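Dihydrodipicolinate synthase (PDB 3DZ1) probably acts as a lyase of the DapA family, making 4-hydroxy-tetrahydrodipicolinate in the lysine biosynthesis pathway. Local coordinates at residues 219-232 with 241-255. Sequence-based numbering, arbitrary orientation.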
loop_
_atom_site.group_PDB
_atom_site.type_symbol
_atom_site.label_atom_id
_atom_site.label_comp_id
_atom_site.label_asym_id
_atom_site.label_seq_id
_atom_site.Cartn_x
_atom_site.Cartn_y
_atom_site.Cartn_z
ATOM N N GLY A 219 21.590 14.318 -4.216
ATOM C CA GLY A 219 21.101 14.835 -5.479
ATOM C C GLY A 219 20.864 16.334 -5.323
ATOM O O GLY A 219 20.375 16.995 -6.238
ATOM N N TYR A 220 21.215 16.869 -4.154
ATOM C CA TYR A 220 21.049 18.295 -3.860
ATOM C C TYR A 220 21.799 19.155 -4.883
ATOM O O TYR A 220 22.941 18.847 -5.241
ATOM C CB TYR A 220 21.557 18.590 -2.444
ATOM C CG TYR A 220 21.378 20.023 -1.994
ATOM C CD1 TYR A 220 20.137 20.659 -2.091
ATOM C CD2 TYR A 220 22.444 20.738 -1.453
ATOM C CE1 TYR A 220 19.968 21.976 -1.660
ATOM C CE2 TYR A 220 22.286 22.051 -1.019
ATOM C CZ TYR A 220 21.048 22.664 -1.124
ATOM O OH TYR A 220 20.898 23.962 -0.689
ATOM N N CYS A 221 21.156 20.232 -5.339
ATOM C CA CYS A 221 21.744 21.119 -6.344
ATOM C C CYS A 221 23.003 21.880 -5.930
ATOM O O CYS A 221 23.578 22.615 -6.734
ATOM C CB CYS A 221 20.686 22.099 -6.881
ATOM S SG CYS A 221 19.833 23.091 -5.644
ATOM N N PHE A 222 23.427 21.720 -4.679
ATOM C CA PHE A 222 24.656 22.349 -4.211
ATOM C C PHE A 222 25.527 21.278 -3.571
ATOM O O PHE A 222 25.846 21.336 -2.382
ATOM C CB PHE A 222 24.361 23.472 -3.218
ATOM C CG PHE A 222 23.932 24.750 -3.875
ATOM C CD1 PHE A 222 24.879 25.640 -4.375
ATOM C CD2 PHE A 222 22.581 25.046 -4.035
ATOM C CE1 PHE A 222 24.485 26.810 -5.028
ATOM C CE2 PHE A 222 22.177 26.213 -4.685
ATOM C CZ PHE A 222 23.131 27.096 -5.183
ATOM N N PRO A 223 25.922 20.268 -4.361
ATOM C CA PRO A 223 26.761 19.202 -3.812
ATOM C C PRO A 223 28.076 19.797 -3.335
ATOM O O PRO A 223 28.703 19.275 -2.414
ATOM C CB PRO A 223 26.929 18.251 -4.994
ATOM C CG PRO A 223 26.892 19.181 -6.171
ATOM C CD PRO A 223 25.756 20.110 -5.817
ATOM N N ASP A 224 28.479 20.899 -3.966
ATOM C CA ASP A 224 29.711 21.574 -3.600
ATOM C C ASP A 224 29.664 22.062 -2.150
ATOM O O ASP A 224 30.675 22.016 -1.440
ATOM C CB ASP A 224 30.003 22.734 -4.581
ATOM C CG ASP A 224 28.808 23.663 -4.799
ATOM O OD1 ASP A 224 27.664 23.178 -4.909
ATOM O OD2 ASP A 224 29.021 24.891 -4.893
HETATM N N MSE A 225 28.492 22.498 -1.694
HETATM C CA MSE A 225 28.369 22.970 -0.322
HETATM C C MSE A 225 28.224 21.822 0.677
HETATM O O MSE A 225 28.641 21.945 1.825
HETATM C CB MSE A 225 27.197 23.945 -0.194
HETATM C CG MSE A 225 27.402 25.245 -0.968
HETATM SE SE MSE A 225 29.011 26.231 -0.451
HETATM C CE MSE A 225 30.209 25.609 -1.828
ATOM N N LEU A 226 27.632 20.708 0.258
ATOM C CA LEU A 226 27.514 19.579 1.169
ATOM C C LEU A 226 28.901 18.955 1.356
ATOM O O LEU A 226 29.167 18.303 2.370
ATOM C CB LEU A 226 26.510 18.547 0.642
ATOM C CG LEU A 226 25.057 19.033 0.568
ATOM C CD1 LEU A 226 24.140 17.840 0.316
ATOM C CD2 LEU A 226 24.661 19.729 1.870
ATOM N N VAL A 227 29.787 19.165 0.381
ATOM C CA VAL A 227 31.156 18.660 0.480
ATOM C C VAL A 227 31.755 19.296 1.738
ATOM O O VAL A 227 32.430 18.629 2.534
ATOM C CB VAL A 227 32.016 19.074 -0.755
ATOM C CG1 VAL A 227 33.500 18.894 -0.445
ATOM C CG2 VAL A 227 31.643 18.228 -1.967
ATOM N N ASP A 228 31.491 20.591 1.916
ATOM C CA ASP A 228 31.989 21.319 3.080
ATOM C C ASP A 228 31.287 20.873 4.358
ATOM O O ASP A 228 31.915 20.785 5.412
ATOM C CB ASP A 228 31.813 22.832 2.896
ATOM C CG ASP A 228 32.715 23.399 1.809
ATOM O OD1 ASP A 228 33.877 22.952 1.714
ATOM O OD2 ASP A 228 32.269 24.295 1.060
ATOM N N VAL A 229 29.985 20.607 4.277
ATOM C CA VAL A 229 29.258 20.150 5.459
ATOM C C VAL A 229 29.878 18.835 5.936
ATOM O O VAL A 229 30.091 18.633 7.134
ATOM C CB VAL A 229 27.758 19.912 5.162
ATOM C CG1 VAL A 229 27.103 19.199 6.340
ATOM C CG2 VAL A 229 27.063 21.235 4.900
ATOM N N VAL A 230 30.172 17.945 4.994
ATOM C CA VAL A 230 30.776 16.654 5.325
ATOM C C VAL A 230 32.176 16.872 5.913
ATOM O O VAL A 230 32.555 16.249 6.911
ATOM C CB VAL A 230 30.863 15.746 4.068
ATOM C CG1 VAL A 230 31.646 14.476 4.376
ATOM C CG2 VAL A 230 29.456 15.386 3.594
ATOM N N LYS A 231 32.941 17.764 5.297
ATOM C CA LYS A 231 34.285 18.056 5.779
ATOM C C LYS A 231 34.271 18.654 7.180
ATOM O O LYS A 231 35.027 18.223 8.055
ATOM C CB LYS A 231 34.995 19.015 4.824
ATOM C CG LYS A 231 35.395 18.385 3.503
ATOM C CD LYS A 231 36.138 19.384 2.634
ATOM C CE LYS A 231 36.718 18.725 1.393
ATOM N NZ LYS A 231 37.441 19.722 0.557
ATOM N N LEU A 232 33.419 19.652 7.393
ATOM C CA LEU A 232 33.326 20.293 8.697
ATOM C C LEU A 232 32.886 19.300 9.758
ATOM O O LEU A 232 33.377 19.332 10.890
ATOM C CB LEU A 232 32.345 21.467 8.649
ATOM C CG LEU A 232 32.808 22.696 7.864
ATOM C CD1 LEU A 232 31.636 23.653 7.657
ATOM C CD2 LEU A 232 33.955 23.381 8.615
ATOM N N ALA A 241 29.642 23.295 10.987
ATOM C CA ALA A 241 28.932 22.328 10.163
ATOM C C ALA A 241 27.435 22.619 10.180
ATOM O O ALA A 241 26.802 22.696 9.127
ATOM C CB ALA A 241 29.200 20.914 10.665
ATOM N N HIS A 242 26.869 22.774 11.372
ATOM C CA HIS A 242 25.440 23.063 11.490
ATOM C C HIS A 242 25.051 24.444 10.965
ATOM O O HIS A 242 23.932 24.637 10.492
ATOM C CB HIS A 242 24.992 22.903 12.944
ATOM C CG HIS A 242 24.780 21.480 13.348
ATOM N ND1 HIS A 242 23.547 20.867 13.286
ATOM C CD2 HIS A 242 25.652 20.533 13.767
ATOM C CE1 HIS A 242 23.670 19.603 13.649
ATOM N NE2 HIS A 242 24.937 19.375 13.945
ATOM N N ASN A 243 25.957 25.414 11.047
ATOM C CA ASN A 243 25.626 26.739 10.535
ATOM C C ASN A 243 25.447 26.680 9.023
ATOM O O ASN A 243 24.494 27.240 8.475
ATOM C CB ASN A 243 26.719 27.755 10.879
ATOM C CG ASN A 243 26.718 28.143 12.343
ATOM O OD1 ASN A 243 25.760 27.873 13.074
ATOM N ND2 ASN A 243 27.793 28.793 12.780
ATOM N N LEU A 244 26.368 25.996 8.354
ATOM C CA LEU A 244 26.317 25.861 6.904
ATOM C C LEU A 244 25.127 25.013 6.484
ATOM O O LEU A 244 24.423 25.346 5.528
ATOM C CB LEU A 244 27.615 25.235 6.383
ATOM C CG LEU A 244 27.698 25.007 4.870
ATOM C CD1 LEU A 244 27.472 26.323 4.133
ATOM C CD2 LEU A 244 29.059 24.415 4.522
ATOM N N PHE A 245 24.896 23.917 7.200
ATOM C CA PHE A 245 23.768 23.056 6.882
ATOM C C PHE A 245 22.467 23.854 7.013
ATOM O O PHE A 245 21.638 23.861 6.105
ATOM C CB PHE A 245 23.733 21.842 7.824
ATOM C CG PHE A 245 22.599 20.900 7.548
ATOM C CD1 PHE A 245 22.668 19.987 6.496
ATOM C CD2 PHE A 245 21.442 20.943 8.322
ATOM C CE1 PHE A 245 21.600 19.132 6.221
ATOM C CE2 PHE A 245 20.369 20.094 8.055
ATOM C CZ PHE A 245 20.450 19.186 7.002
ATOM N N ASP A 246 22.304 24.538 8.143
ATOM C CA ASP A 246 21.098 25.327 8.402
ATOM C C ASP A 246 20.824 26.391 7.351
ATOM O O ASP A 246 19.662 26.744 7.103
ATOM C CB ASP A 246 21.182 25.998 9.776
ATOM C CG ASP A 246 21.042 25.011 10.915
ATOM O OD1 ASP A 246 20.819 23.808 10.646
ATOM O OD2 ASP A 246 21.148 25.440 12.081
ATOM N N ALA A 247 21.888 26.921 6.755
ATOM C CA ALA A 247 21.749 27.936 5.725
ATOM C C ALA A 247 21.170 27.293 4.470
ATOM O O ALA A 247 20.456 27.933 3.701
ATOM C CB ALA A 247 23.109 28.572 5.422
ATOM N N HIS A 248 21.468 26.014 4.274
ATOM C CA HIS A 248 20.969 25.292 3.110
ATOM C C HIS A 248 19.665 24.542 3.351
ATOM O O HIS A 248 18.968 24.197 2.406
ATOM C CB HIS A 248 22.036 24.313 2.615
ATOM C CG HIS A 248 23.124 24.972 1.830
ATOM N ND1 HIS A 248 23.069 25.111 0.460
ATOM C CD2 HIS A 248 24.248 25.614 2.229
ATOM C CE1 HIS A 248 24.110 25.813 0.049
ATOM N NE2 HIS A 248 24.840 26.131 1.103
ATOM N N LEU A 249 19.323 24.307 4.610
ATOM C CA LEU A 249 18.114 23.550 4.917
ATOM C C LEU A 249 16.833 24.044 4.240
ATOM O O LEU A 249 16.014 23.236 3.801
ATOM C CB LEU A 249 17.915 23.470 6.433
ATOM C CG LEU A 249 16.806 22.520 6.892
ATOM C CD1 LEU A 249 17.042 21.125 6.314
ATOM C CD2 LEU A 249 16.777 22.475 8.415
ATOM N N PRO A 250 16.635 25.370 4.148
ATOM C CA PRO A 250 15.412 25.848 3.496
ATOM C C PRO A 250 15.291 25.333 2.062
ATOM O O PRO A 250 14.217 24.911 1.639
ATOM C CB PRO A 250 15.561 27.366 3.562
ATOM C CG PRO A 250 16.267 27.557 4.866
ATOM C CD PRO A 250 17.353 26.486 4.790
ATOM N N LEU A 251 16.395 25.359 1.318
ATOM C CA LEU A 251 16.386 24.886 -0.065
ATOM C C LEU A 251 16.431 23.369 -0.111
ATOM O O LEU A 251 15.821 22.750 -0.978
ATOM C CB LEU A 251 17.564 25.475 -0.847
ATOM C CG LEU A 251 17.651 25.090 -2.326
ATOM C CD1 LEU A 251 16.379 25.515 -3.049
ATOM C CD2 LEU A 251 18.880 25.750 -2.950
ATOM N N ILE A 252 17.162 22.761 0.816
ATOM C CA ILE A 252 17.228 21.309 0.870
ATOM C C ILE A 252 15.809 20.761 1.031
ATOM O O ILE A 252 15.408 19.828 0.331
ATOM C CB ILE A 252 18.090 20.830 2.066
ATOM C CG1 ILE A 252 19.568 21.085 1.766
ATOM C CG2 ILE A 252 17.819 19.351 2.357
ATOM C CD1 ILE A 252 20.500 20.823 2.938
ATOM N N ARG A 253 15.039 21.343 1.946
ATOM C CA ARG A 253 13.682 20.854 2.159
ATOM C C ARG A 253 12.738 21.181 1.008
ATOM O O ARG A 253 11.814 20.416 0.737
ATOM C CB ARG A 253 13.110 21.367 3.492
ATOM C CG ARG A 253 12.936 22.850 3.596
ATOM C CD ARG A 253 11.605 23.327 3.017
ATOM N NE ARG A 253 11.731 24.730 2.664
ATOM C CZ ARG A 253 10.910 25.698 3.054
ATOM N NH1 ARG A 253 9.867 25.429 3.825
ATOM N NH2 ARG A 253 11.156 26.944 2.678
ATOM N N TYR A 254 12.968 22.294 0.320
ATOM C CA TYR A 254 12.101 22.648 -0.806
ATOM C C TYR A 254 12.301 21.630 -1.930
ATOM O O TYR A 254 11.339 21.197 -2.567
ATOM C CB TYR A 254 12.415 24.056 -1.331
ATOM C CG TYR A 254 11.308 24.630 -2.197
ATOM C CD1 TYR A 254 10.320 25.446 -1.649
ATOM C CD2 TYR A 254 11.221 24.314 -3.556
ATOM C CE1 TYR A 254 9.268 25.935 -2.434
ATOM C CE2 TYR A 254 10.177 24.791 -4.344
ATOM C CZ TYR A 254 9.204 25.600 -3.779
ATOM O OH TYR A 254 8.161 26.061 -4.553
ATOM N N GLU A 255 13.554 21.245 -2.160
ATOM C CA GLU A 255 13.889 20.279 -3.205
ATOM C C GLU A 255 13.460 18.869 -2.803
ATOM O O GLU A 255 13.275 17.996 -3.655
ATOM C CB GLU A 255 15.398 20.289 -3.469
ATOM C CG GLU A 255 15.815 19.521 -4.714
ATOM C CD GLU A 255 17.316 19.303 -4.798
ATOM O OE1 GLU A 255 18.067 20.296 -4.808
ATOM O OE2 GLU A 255 17.745 18.133 -4.859
#
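Helix 223-234, the last of the TIM barrel, packs antiparallel against helix 238-255, the first of the C-terminal helical extension; the axes of the segments 223-232 and 241-255 approach to 9.0 Å. Tyr-220, in the loop after the last barrel strand, lays its ring against helix 238-255. A chi1 of -177°, which sets CG opposite the backbone N, brings the ring up to this helix, and its OH meets His-248 ND1 at 2.7 Å in a hydrogen bond lying near both ring planes. Ile-252 CG1 lies over one face of the tyrosine ring, 3.7 Å from its centroid. A phenylalanine at Tyr-220 could keep this CH-pi contact but would probably leave His-248 ND1 without its mate and the imidazole less firmly fixed in rotation. The edge of that imidazole points at the face of Phe-222 in an offset edge-to-face pair, while CG of selenomethionine Met-225 packs against His-248 NE2 at 3.4 Å. Near the connection between the two helices, Leu-244 sits as a knob among Met-225, Asp-228, Val-229 and Leu-232. At the other end Glu-255, also salt-bridged to Arg-265 through OE2, accepts the Cys-221 N-H on the syn lone pair of OE1 at 3.1 Å.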